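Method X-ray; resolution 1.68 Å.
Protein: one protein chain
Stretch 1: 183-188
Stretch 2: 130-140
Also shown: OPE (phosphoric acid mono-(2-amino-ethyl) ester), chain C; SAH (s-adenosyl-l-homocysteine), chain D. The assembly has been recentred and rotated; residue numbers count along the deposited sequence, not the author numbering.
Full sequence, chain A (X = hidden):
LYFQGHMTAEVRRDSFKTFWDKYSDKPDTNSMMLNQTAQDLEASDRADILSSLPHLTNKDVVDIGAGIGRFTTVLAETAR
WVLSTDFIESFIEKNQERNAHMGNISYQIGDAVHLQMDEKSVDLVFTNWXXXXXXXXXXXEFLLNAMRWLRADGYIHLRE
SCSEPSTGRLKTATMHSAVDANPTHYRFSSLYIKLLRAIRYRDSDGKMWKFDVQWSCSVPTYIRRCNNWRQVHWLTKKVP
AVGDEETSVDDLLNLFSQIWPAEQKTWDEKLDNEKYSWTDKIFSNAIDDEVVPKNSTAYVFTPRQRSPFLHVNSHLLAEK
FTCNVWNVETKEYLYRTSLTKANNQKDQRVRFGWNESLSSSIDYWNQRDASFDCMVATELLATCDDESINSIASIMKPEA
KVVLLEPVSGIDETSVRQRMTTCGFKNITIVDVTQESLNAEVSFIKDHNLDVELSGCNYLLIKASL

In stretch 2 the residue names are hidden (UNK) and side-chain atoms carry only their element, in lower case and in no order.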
ATOM      1  N   PRO A 183     -14.406  -0.642 -18.569  1.00 27.70           N
ATOM      2  CA  PRO A 183     -14.591  -1.970 -17.966  1.00 27.27           C
ATOM      3  C   PRO A 183     -13.692  -2.229 -16.763  1.00 25.51           C
ATOM      4  O   PRO A 183     -13.901  -3.197 -16.028  1.00 25.54           O
ATOM      5  CB  PRO A 183     -14.189  -2.917 -19.099  1.00 28.31           C
ATOM      6  CG  PRO A 183     -13.182  -2.142 -19.879  1.00 28.11           C
ATOM      7  CD  PRO A 183     -13.681  -0.720 -19.849  1.00 29.28           C
ATOM      8  N   THR A 184     -12.696  -1.372 -16.580  1.00 22.72           N
ATOM      9  CA  THR A 184     -11.683  -1.556 -15.551  1.00 21.29           C
ATOM     10  C   THR A 184     -12.276  -1.694 -14.142  1.00 21.78           C
ATOM     11  O   THR A 184     -13.254  -1.027 -13.799  1.00 23.50           O
ATOM     12  CB  THR A 184     -10.684  -0.392 -15.585  1.00 21.28           C
ATOM     13  OG1 THR A 184     -10.266  -0.176 -16.939  1.00 23.58           O
ATOM     14  CG2 THR A 184      -9.481  -0.687 -14.721  1.00 21.26           C
ATOM     15  N   HIS A 185     -11.686  -2.581 -13.345  1.00 20.01           N
ATOM     16  CA  HIS A 185     -12.063  -2.756 -11.949  1.00 20.40           C
ATOM     17  C   HIS A 185     -11.162  -1.906 -11.066  1.00 18.06           C
ATOM     18  O   HIS A 185     -10.009  -2.264 -10.828  1.00 18.22           O
ATOM     19  CB  HIS A 185     -11.892  -4.216 -11.528  1.00 22.32           C
ATOM     20  CG  HIS A 185     -12.848  -5.166 -12.189  1.00 26.29           C
ATOM     21  ND1 HIS A 185     -14.110  -5.407 -11.704  1.00 27.92           N
ATOM     22  CD2 HIS A 185     -12.701  -5.956 -13.282  1.00 28.23           C
ATOM     23  CE1 HIS A 185     -14.714  -6.298 -12.473  1.00 29.78           C
ATOM     24  NE2 HIS A 185     -13.883  -6.646 -13.437  1.00 30.09           N
ATOM     25  N   TYR A 186     -11.680  -0.785 -10.578  1.00 20.08           N
ATOM     26  CA  TYR A 186     -10.920   0.062  -9.659  1.00 18.65           C
ATOM     27  C   TYR A 186     -11.286  -0.284  -8.223  1.00 19.97           C
ATOM     28  O   TYR A 186     -12.210   0.289  -7.647  1.00 20.93           O
ATOM     29  CB  TYR A 186     -11.179   1.542  -9.954  1.00 19.25           C
ATOM     30  CG  TYR A 186     -10.816   1.923 -11.366  1.00 20.33           C
ATOM     31  CD1 TYR A 186      -9.490   2.038 -11.751  1.00 19.66           C
ATOM     32  CD2 TYR A 186     -11.799   2.151 -12.318  1.00 20.26           C
ATOM     33  CE1 TYR A 186      -9.151   2.373 -13.046  1.00 21.66           C
ATOM     34  CE2 TYR A 186     -11.469   2.493 -13.614  1.00 20.02           C
ATOM     35  CZ  TYR A 186     -10.146   2.603 -13.969  1.00 20.00           C
ATOM     36  OH  TYR A 186      -9.809   2.935 -15.254  1.00 23.09           O
ATOM     37  N   ARG A 187     -10.560  -1.239  -7.652  1.00 19.32           N
ATOM     38  CA  ARG A 187     -10.880  -1.755  -6.325  1.00 18.98           C
ATOM     39  C   ARG A 187     -10.287  -0.875  -5.233  1.00 19.97           C
ATOM     40  O   ARG A 187      -9.409  -0.062  -5.500  1.00 22.41           O
ATOM     41  CB  ARG A 187     -10.360  -3.186  -6.179  1.00 16.62           C
ATOM     42  CG  ARG A 187     -10.906  -4.145  -7.233  1.00 19.24           C
ATOM     43  CD  ARG A 187     -10.502  -5.578  -6.966  1.00 19.91           C
ATOM     44  NE  ARG A 187     -11.145  -6.494  -7.904  1.00 24.20           N
ATOM     45  CZ  ARG A 187     -10.623  -6.865  -9.067  1.00 16.94           C
ATOM     46  NH1 ARG A 187      -9.442  -6.405  -9.434  1.00 16.18           N
ATOM     47  NH2 ARG A 187     -11.286  -7.693  -9.861  1.00 21.26           N
ATOM     48  N   PHE A 188     -10.769  -1.036  -4.007  1.00 18.65           N
ATOM     49  CA  PHE A 188     -10.171  -0.353  -2.866  1.00 15.57           C
ATOM     50  C   PHE A 188      -8.831  -0.995  -2.534  1.00 17.82           C
ATOM     51  O   PHE A 188      -8.705  -2.217  -2.576  1.00 18.41           O
ATOM     52  CB  PHE A 188     -11.071  -0.472  -1.640  1.00 16.50           C
ATOM     53  CG  PHE A 188     -12.485  -0.043  -1.874  1.00 19.61           C
ATOM     54  CD1 PHE A 188     -12.778   1.025  -2.708  1.00 21.18           C
ATOM     55  CD2 PHE A 188     -13.523  -0.705  -1.245  1.00 21.86           C
ATOM     56  CE1 PHE A 188     -14.091   1.420  -2.914  1.00 23.97           C
ATOM     57  CE2 PHE A 188     -14.834  -0.316  -1.440  1.00 23.86           C
ATOM     58  CZ  PHE A 188     -15.119   0.748  -2.277  1.00 24.47           C
ATOM     59  N   UNK A 130      -2.518  -4.873 -13.601  1.00 17.67           N
ATOM     60  CA  UNK A 130      -3.071  -6.096 -14.191  1.00 18.08           C
ATOM     61  C   UNK A 130      -4.335  -6.636 -13.511  1.00 17.54           C
ATOM     62  O   UNK A 130      -5.296  -6.996 -14.192  1.00 17.32           O
ATOM     63  c   UNK A 130      -1.425  -9.584 -14.838  1.00 18.19           C
ATOM     64  c   UNK A 130      -2.479  -8.491 -14.955  1.00 18.56           C
ATOM     65  c   UNK A 130      -2.841  -8.241 -16.418  1.00 19.00           C
ATOM     66  c   UNK A 130      -2.012  -7.198 -14.275  1.00 16.42           C
ATOM     67  N   UNK A 131      -4.334  -6.695 -12.181  1.00 14.56           N
ATOM     68  CA  UNK A 131      -5.492  -7.217 -11.446  1.00 15.94           C
ATOM     69  C   UNK A 131      -6.778  -6.453 -11.770  1.00 17.82           C
ATOM     70  O   UNK A 131      -7.867  -7.022 -11.782  1.00 18.33           O
ATOM     71  c   UNK A 131      -3.021  -9.717 -11.558  1.00 22.76           C
ATOM     72  c   UNK A 131      -4.047  -7.959  -9.422  1.00 19.87           C
ATOM     73  c   UNK A 131      -5.254  -7.184  -9.930  1.00 18.11           C
ATOM     74 se   UNK A 131      -4.080  -9.855  -9.909  1.00 31.12          SE
ATOM     75  N   UNK A 132      -6.637  -5.158 -12.029  1.00 17.99           N
ATOM     76  CA  UNK A 132      -7.765  -4.296 -12.368  1.00 17.23           C
ATOM     77  C   UNK A 132      -8.411  -4.708 -13.694  1.00 19.26           C
ATOM     78  O   UNK A 132      -9.518  -4.272 -14.005  1.00 18.84           O
ATOM     79  c   UNK A 132      -6.189   0.218 -13.991  1.00 20.91           C
ATOM     80  c   UNK A 132      -6.159  -2.699 -13.456  1.00 17.65           C
ATOM     81  c   UNK A 132      -7.285  -2.851 -12.458  1.00 17.79           C
ATOM     82 se   UNK A 132      -5.031  -1.126 -13.177  1.00 29.12          SE
ATOM     83  N   UNK A 133      -7.715  -5.537 -14.473  1.00 22.00           N
ATOM     84  CA  UNK A 133      -8.252  -6.043 -15.737  1.00 20.80           C
ATOM     85  C   UNK A 133      -8.689  -7.508 -15.628  1.00 19.98           C
ATOM     86  O   UNK A 133      -8.912  -8.173 -16.642  1.00 19.76           O
ATOM     87  c   UNK A 133      -5.079  -2.726 -17.080  1.00 20.53           C
ATOM     88  c   UNK A 133      -5.484  -4.042 -16.888  1.00 20.95           C
ATOM     89  c   UNK A 133      -7.243  -5.859 -16.880  1.00 21.69           C
ATOM     90  c   UNK A 133      -6.004  -1.785 -17.477  1.00 21.14           C
ATOM     91  c   UNK A 133      -6.806  -4.426 -17.088  1.00 21.59           C
ATOM     92  c   UNK A 133      -7.713  -3.458 -17.496  1.00 22.51           C
ATOM     93  o   UNK A 133      -5.622  -0.478 -17.658  1.00 19.60           O
ATOM     94  c   UNK A 133      -7.318  -2.143 -17.685  1.00 23.20           C
ATOM     95  N   UNK A 134      -8.815  -7.997 -14.397  1.00 19.35           N
ATOM     96  CA  UNK A 134      -9.313  -9.347 -14.130  1.00 19.85           C
ATOM     97  C   UNK A 134     -10.562  -9.285 -13.253  1.00 20.24           C
ATOM     98  O   UNK A 134     -10.744  -8.329 -12.513  1.00 20.20           O
ATOM     99  c   UNK A 134      -7.170 -11.068 -15.491  1.00 25.01           C
ATOM    100  c   UNK A 134      -8.248 -10.184 -13.423  1.00 19.56           C
ATOM    101  c   UNK A 134      -5.978 -11.258 -13.325  1.00 24.59           C
ATOM    102  c   UNK A 134      -6.928 -10.412 -14.158  1.00 22.43           C
ATOM    103  N   UNK A 135     -11.423 -10.300 -13.324  1.00 20.70           N
ATOM    104  CA  UNK A 135     -12.575 -10.365 -12.425  1.00 21.66           C
ATOM    105  C   UNK A 135     -12.083 -10.767 -11.047  1.00 20.51           C
ATOM    106  O   UNK A 135     -10.948 -11.215 -10.902  1.00 18.89           O
ATOM    107  o   UNK A 135     -13.053 -12.687 -12.864  1.00 24.40           O
ATOM    108  c   UNK A 135     -13.597 -11.382 -12.915  1.00 23.38           C
ATOM    109  N   UNK A 136     -12.934 -10.603 -10.039  1.00 21.13           N
ATOM    110  CA  UNK A 136     -12.583 -10.986  -8.677  1.00 21.81           C
ATOM    111  C   UNK A 136     -12.144 -12.444  -8.579  1.00 24.15           C
ATOM    112  O   UNK A 136     -11.177 -12.758  -7.887  1.00 25.02           O
ATOM    113  c   UNK A 136     -13.756 -10.734  -7.723  1.00 23.08           C
ATOM    114  c   UNK A 136     -13.870  -9.286  -7.303  1.00 24.85           C
ATOM    115  o   UNK A 136     -13.247  -8.420  -7.947  1.00 24.20           O
ATOM    116  o   UNK A 136     -14.595  -9.016  -6.325  1.00 28.20           O
ATOM    117  N   UNK A 137     -12.842 -13.338  -9.274  1.00 24.83           N
ATOM    118  CA  UNK A 137     -12.476 -14.747  -9.208  1.00 24.59           C
ATOM    119  C   UNK A 137     -11.126 -14.993  -9.869  1.00 22.78           C
ATOM    120  O   UNK A 137     -10.311 -15.764  -9.364  1.00 22.90           O
ATOM    121  c   UNK A 137     -13.365 -17.105  -9.438  1.00 28.24           C
ATOM    122  n   UNK A 137     -14.354 -19.363  -9.446  1.00 37.00           N
ATOM    123  n   UNK A 137     -16.061 -19.084  -7.929  1.00 39.47           N
ATOM    124  c   UNK A 137     -15.116 -19.841  -8.468  1.00 42.51           C
ATOM    125  c   UNK A 137     -13.541 -15.647  -9.835  1.00 26.26           C
ATOM    126  n   UNK A 137     -14.941 -21.082  -8.035  1.00 48.69           N
ATOM    127  c   UNK A 137     -14.462 -18.010  -9.987  1.00 32.56           C
ATOM    128  N   UNK A 138     -10.886 -14.321 -10.992  1.00 24.36           N
ATOM    129  CA  UNK A 138      -9.619 -14.435 -11.710  1.00 21.93           C
ATOM    130  C   UNK A 138      -8.424 -13.898 -10.917  1.00 20.95           C
ATOM    131  O   UNK A 138      -7.331 -14.464 -10.986  1.00 20.86           O
ATOM    132  o   UNK A 138     -11.599 -14.120 -16.195  1.00 23.82           O
ATOM    133  c   UNK A 138     -10.641 -14.442 -14.044  1.00 23.72           C
ATOM    134  c   UNK A 138     -11.023 -13.576 -15.233  1.00 25.35           C
ATOM    135  o   UNK A 138     -10.752 -12.353 -15.208  1.00 26.03           O
ATOM    136  c   UNK A 138      -9.713 -13.738 -13.068  1.00 23.10           C
ATOM    137  N   UNK A 139      -8.629 -12.805 -10.182  1.00 21.24           N
ATOM    138  CA  UNK A 139      -7.586 -12.252  -9.324  1.00 20.09           C
ATOM    139  C   UNK A 139      -7.136 -13.303  -8.313  1.00 21.63           C
ATOM    140  O   UNK A 139      -5.939 -13.538  -8.132  1.00 21.62           O
ATOM    141  c   UNK A 139      -8.240  -9.829  -9.547  1.00 21.52           C
ATOM    142  c   UNK A 139      -7.080 -10.592  -7.487  1.00 18.62           C
ATOM    143  c   UNK A 139      -8.067 -10.983  -8.578  1.00 20.58           C
ATOM    144  N   UNK A 140      -8.104 -13.949  -7.675  1.00 20.89           N
ATOM    145  CA  UNK A 140      -7.817 -14.982  -6.690  1.00 21.20           C
ATOM    146  C   UNK A 140      -7.107 -16.159  -7.358  1.00 21.47           C
ATOM    147  O   UNK A 140      -6.101 -16.662  -6.853  1.00 22.80           O
ATOM    148  c   UNK A 140      -9.722 -14.285  -5.209  1.00 25.18           C
ATOM    149  c   UNK A 140     -11.195 -14.452  -4.889  1.00 27.35           C
ATOM    150  c   UNK A 140      -8.802 -16.601  -5.047  1.00 25.14           C
ATOM    151  c   UNK A 140      -9.103 -15.451  -5.984  1.00 25.11           C
TER
HETATM  152  CA  OPE C 501      -3.652   3.068 -16.301  1.00 18.21           C
HETATM  153  CB  OPE C 501      -2.840   2.337 -17.319  1.00 18.50           C
HETATM  154  O1  OPE C 501      -5.722   5.034 -15.962  1.00 18.23           O
HETATM  155  O2  OPE C 501      -5.844   3.522 -14.037  1.00 15.87           O
HETATM  156  O3  OPE C 501      -7.417   3.186 -15.941  1.00 18.83           O
HETATM  157  O4  OPE C 501      -4.975   2.686 -16.210  1.00 19.01           O
HETATM  158  N   OPE C 501      -2.886   0.899 -17.288  1.00 19.32           N
HETATM  159  P   OPE C 501      -6.027   3.619 -15.529  1.00 19.18           P
HETATM  160  N   SAH D 502       2.453  -3.515 -17.304  1.00 15.80           N
HETATM  161  CA  SAH D 502       2.817  -2.640 -18.430  1.00 17.99           C
HETATM  162  CB  SAH D 502       1.526  -2.350 -19.270  1.00 19.70           C
HETATM  163  CG  SAH D 502       0.373  -1.768 -18.453  1.00 16.76           C
HETATM  164  SD  SAH D 502      -1.211  -1.636 -19.331  1.00 21.78           S
HETATM  165  C   SAH D 502       3.442  -1.391 -17.952  1.00 21.17           C
HETATM  166  O   SAH D 502       3.083  -0.896 -16.895  1.00 18.76           O
HETATM  167  OXT SAH D 502       4.067  -0.717 -18.743  1.00 23.31           O
HETATM  168  C5' SAH D 502      -1.906  -3.309 -19.318  1.00 20.42           C
HETATM  169  C4' SAH D 502      -1.223  -4.356 -20.011  1.00 20.70           C
HETATM  170  O4' SAH D 502      -1.670  -5.642 -19.504  1.00 19.38           O
HETATM  171  C3' SAH D 502      -1.533  -4.345 -21.453  1.00 22.02           C
HETATM  172  O3' SAH D 502      -0.376  -4.689 -22.182  1.00 20.99           O
HETATM  173  C2' SAH D 502      -2.537  -5.387 -21.614  1.00 22.73           C
HETATM  174  O2' SAH D 502      -2.506  -5.922 -22.907  1.00 21.89           O
HETATM  175  C1' SAH D 502      -2.132  -6.382 -20.592  1.00 20.21           C
HETATM  176  N9  SAH D 502      -3.243  -7.303 -20.167  1.00 19.49           N
HETATM  177  C8  SAH D 502      -4.410  -6.970 -19.600  1.00 18.29           C
HETATM  178  N7  SAH D 502      -5.024  -8.103 -19.256  1.00 16.46           N
HETATM  179  C5  SAH D 502      -4.263  -9.147 -19.593  1.00 18.92           C
HETATM  180  C6  SAH D 502      -4.410 -10.539 -19.475  1.00 20.31           C
HETATM  181  N6  SAH D 502      -5.533 -11.097 -18.911  1.00 17.29           N
HETATM  182  N1  SAH D 502      -3.413 -11.321 -19.928  1.00 20.67           N
HETATM  183  C2  SAH D 502      -2.315 -10.813 -20.475  1.00 18.03           C
HETATM  184  N3  SAH D 502      -2.148  -9.485 -20.603  1.00 19.97           N
HETATM  185  C4  SAH D 502      -3.098  -8.636 -20.171  1.00 20.79           C
HETATM  186  O   HOH W   1      -7.691   1.186 -17.619  1.00 18.98           O

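Position 130 carries four side-chain carbons forked at the second, and none of them reaches stretch 1; the fork identifies Leu130. Its CD1 lies 3.6 Å from N7 of SAH, so the side chain faces the cofactor product instead.

At position 131 the side chain is an unbranched run of two carbons, a selenium and a terminal carbon, and its end leads away from stretch 1. The selenium settles it as Met131, present as selenomethionine. Its contribution to the contact comes from the backbone, where O accepts a hydrogen bond from Arg187 NH1 at 2.9 Å.

Position 132 has the same selenium-containing chain, but here the terminal carbon runs 3.5 Å from Thr184 CG2 and 3.8 Å from Tyr186 CE1. This is Met132, again selenomethionine. Its methyl packs against apolar atoms of stretch 1, while its backbone O accepts from His185 N at 2.8 Å, where the CA atoms of the two stretches come nearest.

One carbon followed by a six-carbon ring bearing an oxygen marks position 133. CB points away from stretch 1, yet the ring returns to within 3.6 Å of Thr184 OG1. The residue is Tyr133. Its OH accepts from OPE N at 3.1 Å and shares a water with Thr184, the water lying 2.7 Å from Tyr133 OH and donating to Thr184 OG1 at 3.0 Å.

Position 134 shows four carbons forked at the second, directed away from stretch 1 and 5.3 Å from it at best, which gives Leu134. The backbone O does the work, accepting from Arg187 NH2 at 2.8 Å.

A single carbon and one oxygen make up position 135, with CB pointing away; this is Ser135. It caps the following helix: its OG accepts from the backbone N of position 138 at 3.3 Å.

At position 136 two carbons end in two oxygens, one of them 2.8 Å from Arg187 NH2. The short carboxylate is that of Asp136. OD1 accepts from both Arg187 NH2 at 2.8 Å and Arg187 NE at 2.9 Å, forming a salt bridge.

Position 137 has three carbons, a nitrogen, and a carbon carrying two more nitrogens, far from stretch 1: Arg137. Position 138, three carbons with two oxygens on the third, also makes no contact and is Glu138; its OE1 accepts from Ser135 N at 2.9 Å, a hydrogen bond in the return direction to the capping bond from Glu138 N to Ser135 OG.

Three carbons branching at the first identify position 139, where one methyl sits 3.6 Å from Arg187 NH1. This is Val139, whose CG2 covers one face of the guanidinium. Position 140, four carbons forked at the first with one arm two carbons long, is Ile140 and lies out of reach.

The contact centres on Arg187. Its guanidinium meets Met131 O, Leu134 O and Asp136 OD1 along its edge, joining the turn to the start of the helix. The His185–Met132 backbone bond ties the stretches together nearby, and Tyr133 and Tyr186 carry the junction to OPE, Tyr186 OH donating to O3 at 2.5 Å.

Stretch 2 (130-140) LMMYLSDREVI
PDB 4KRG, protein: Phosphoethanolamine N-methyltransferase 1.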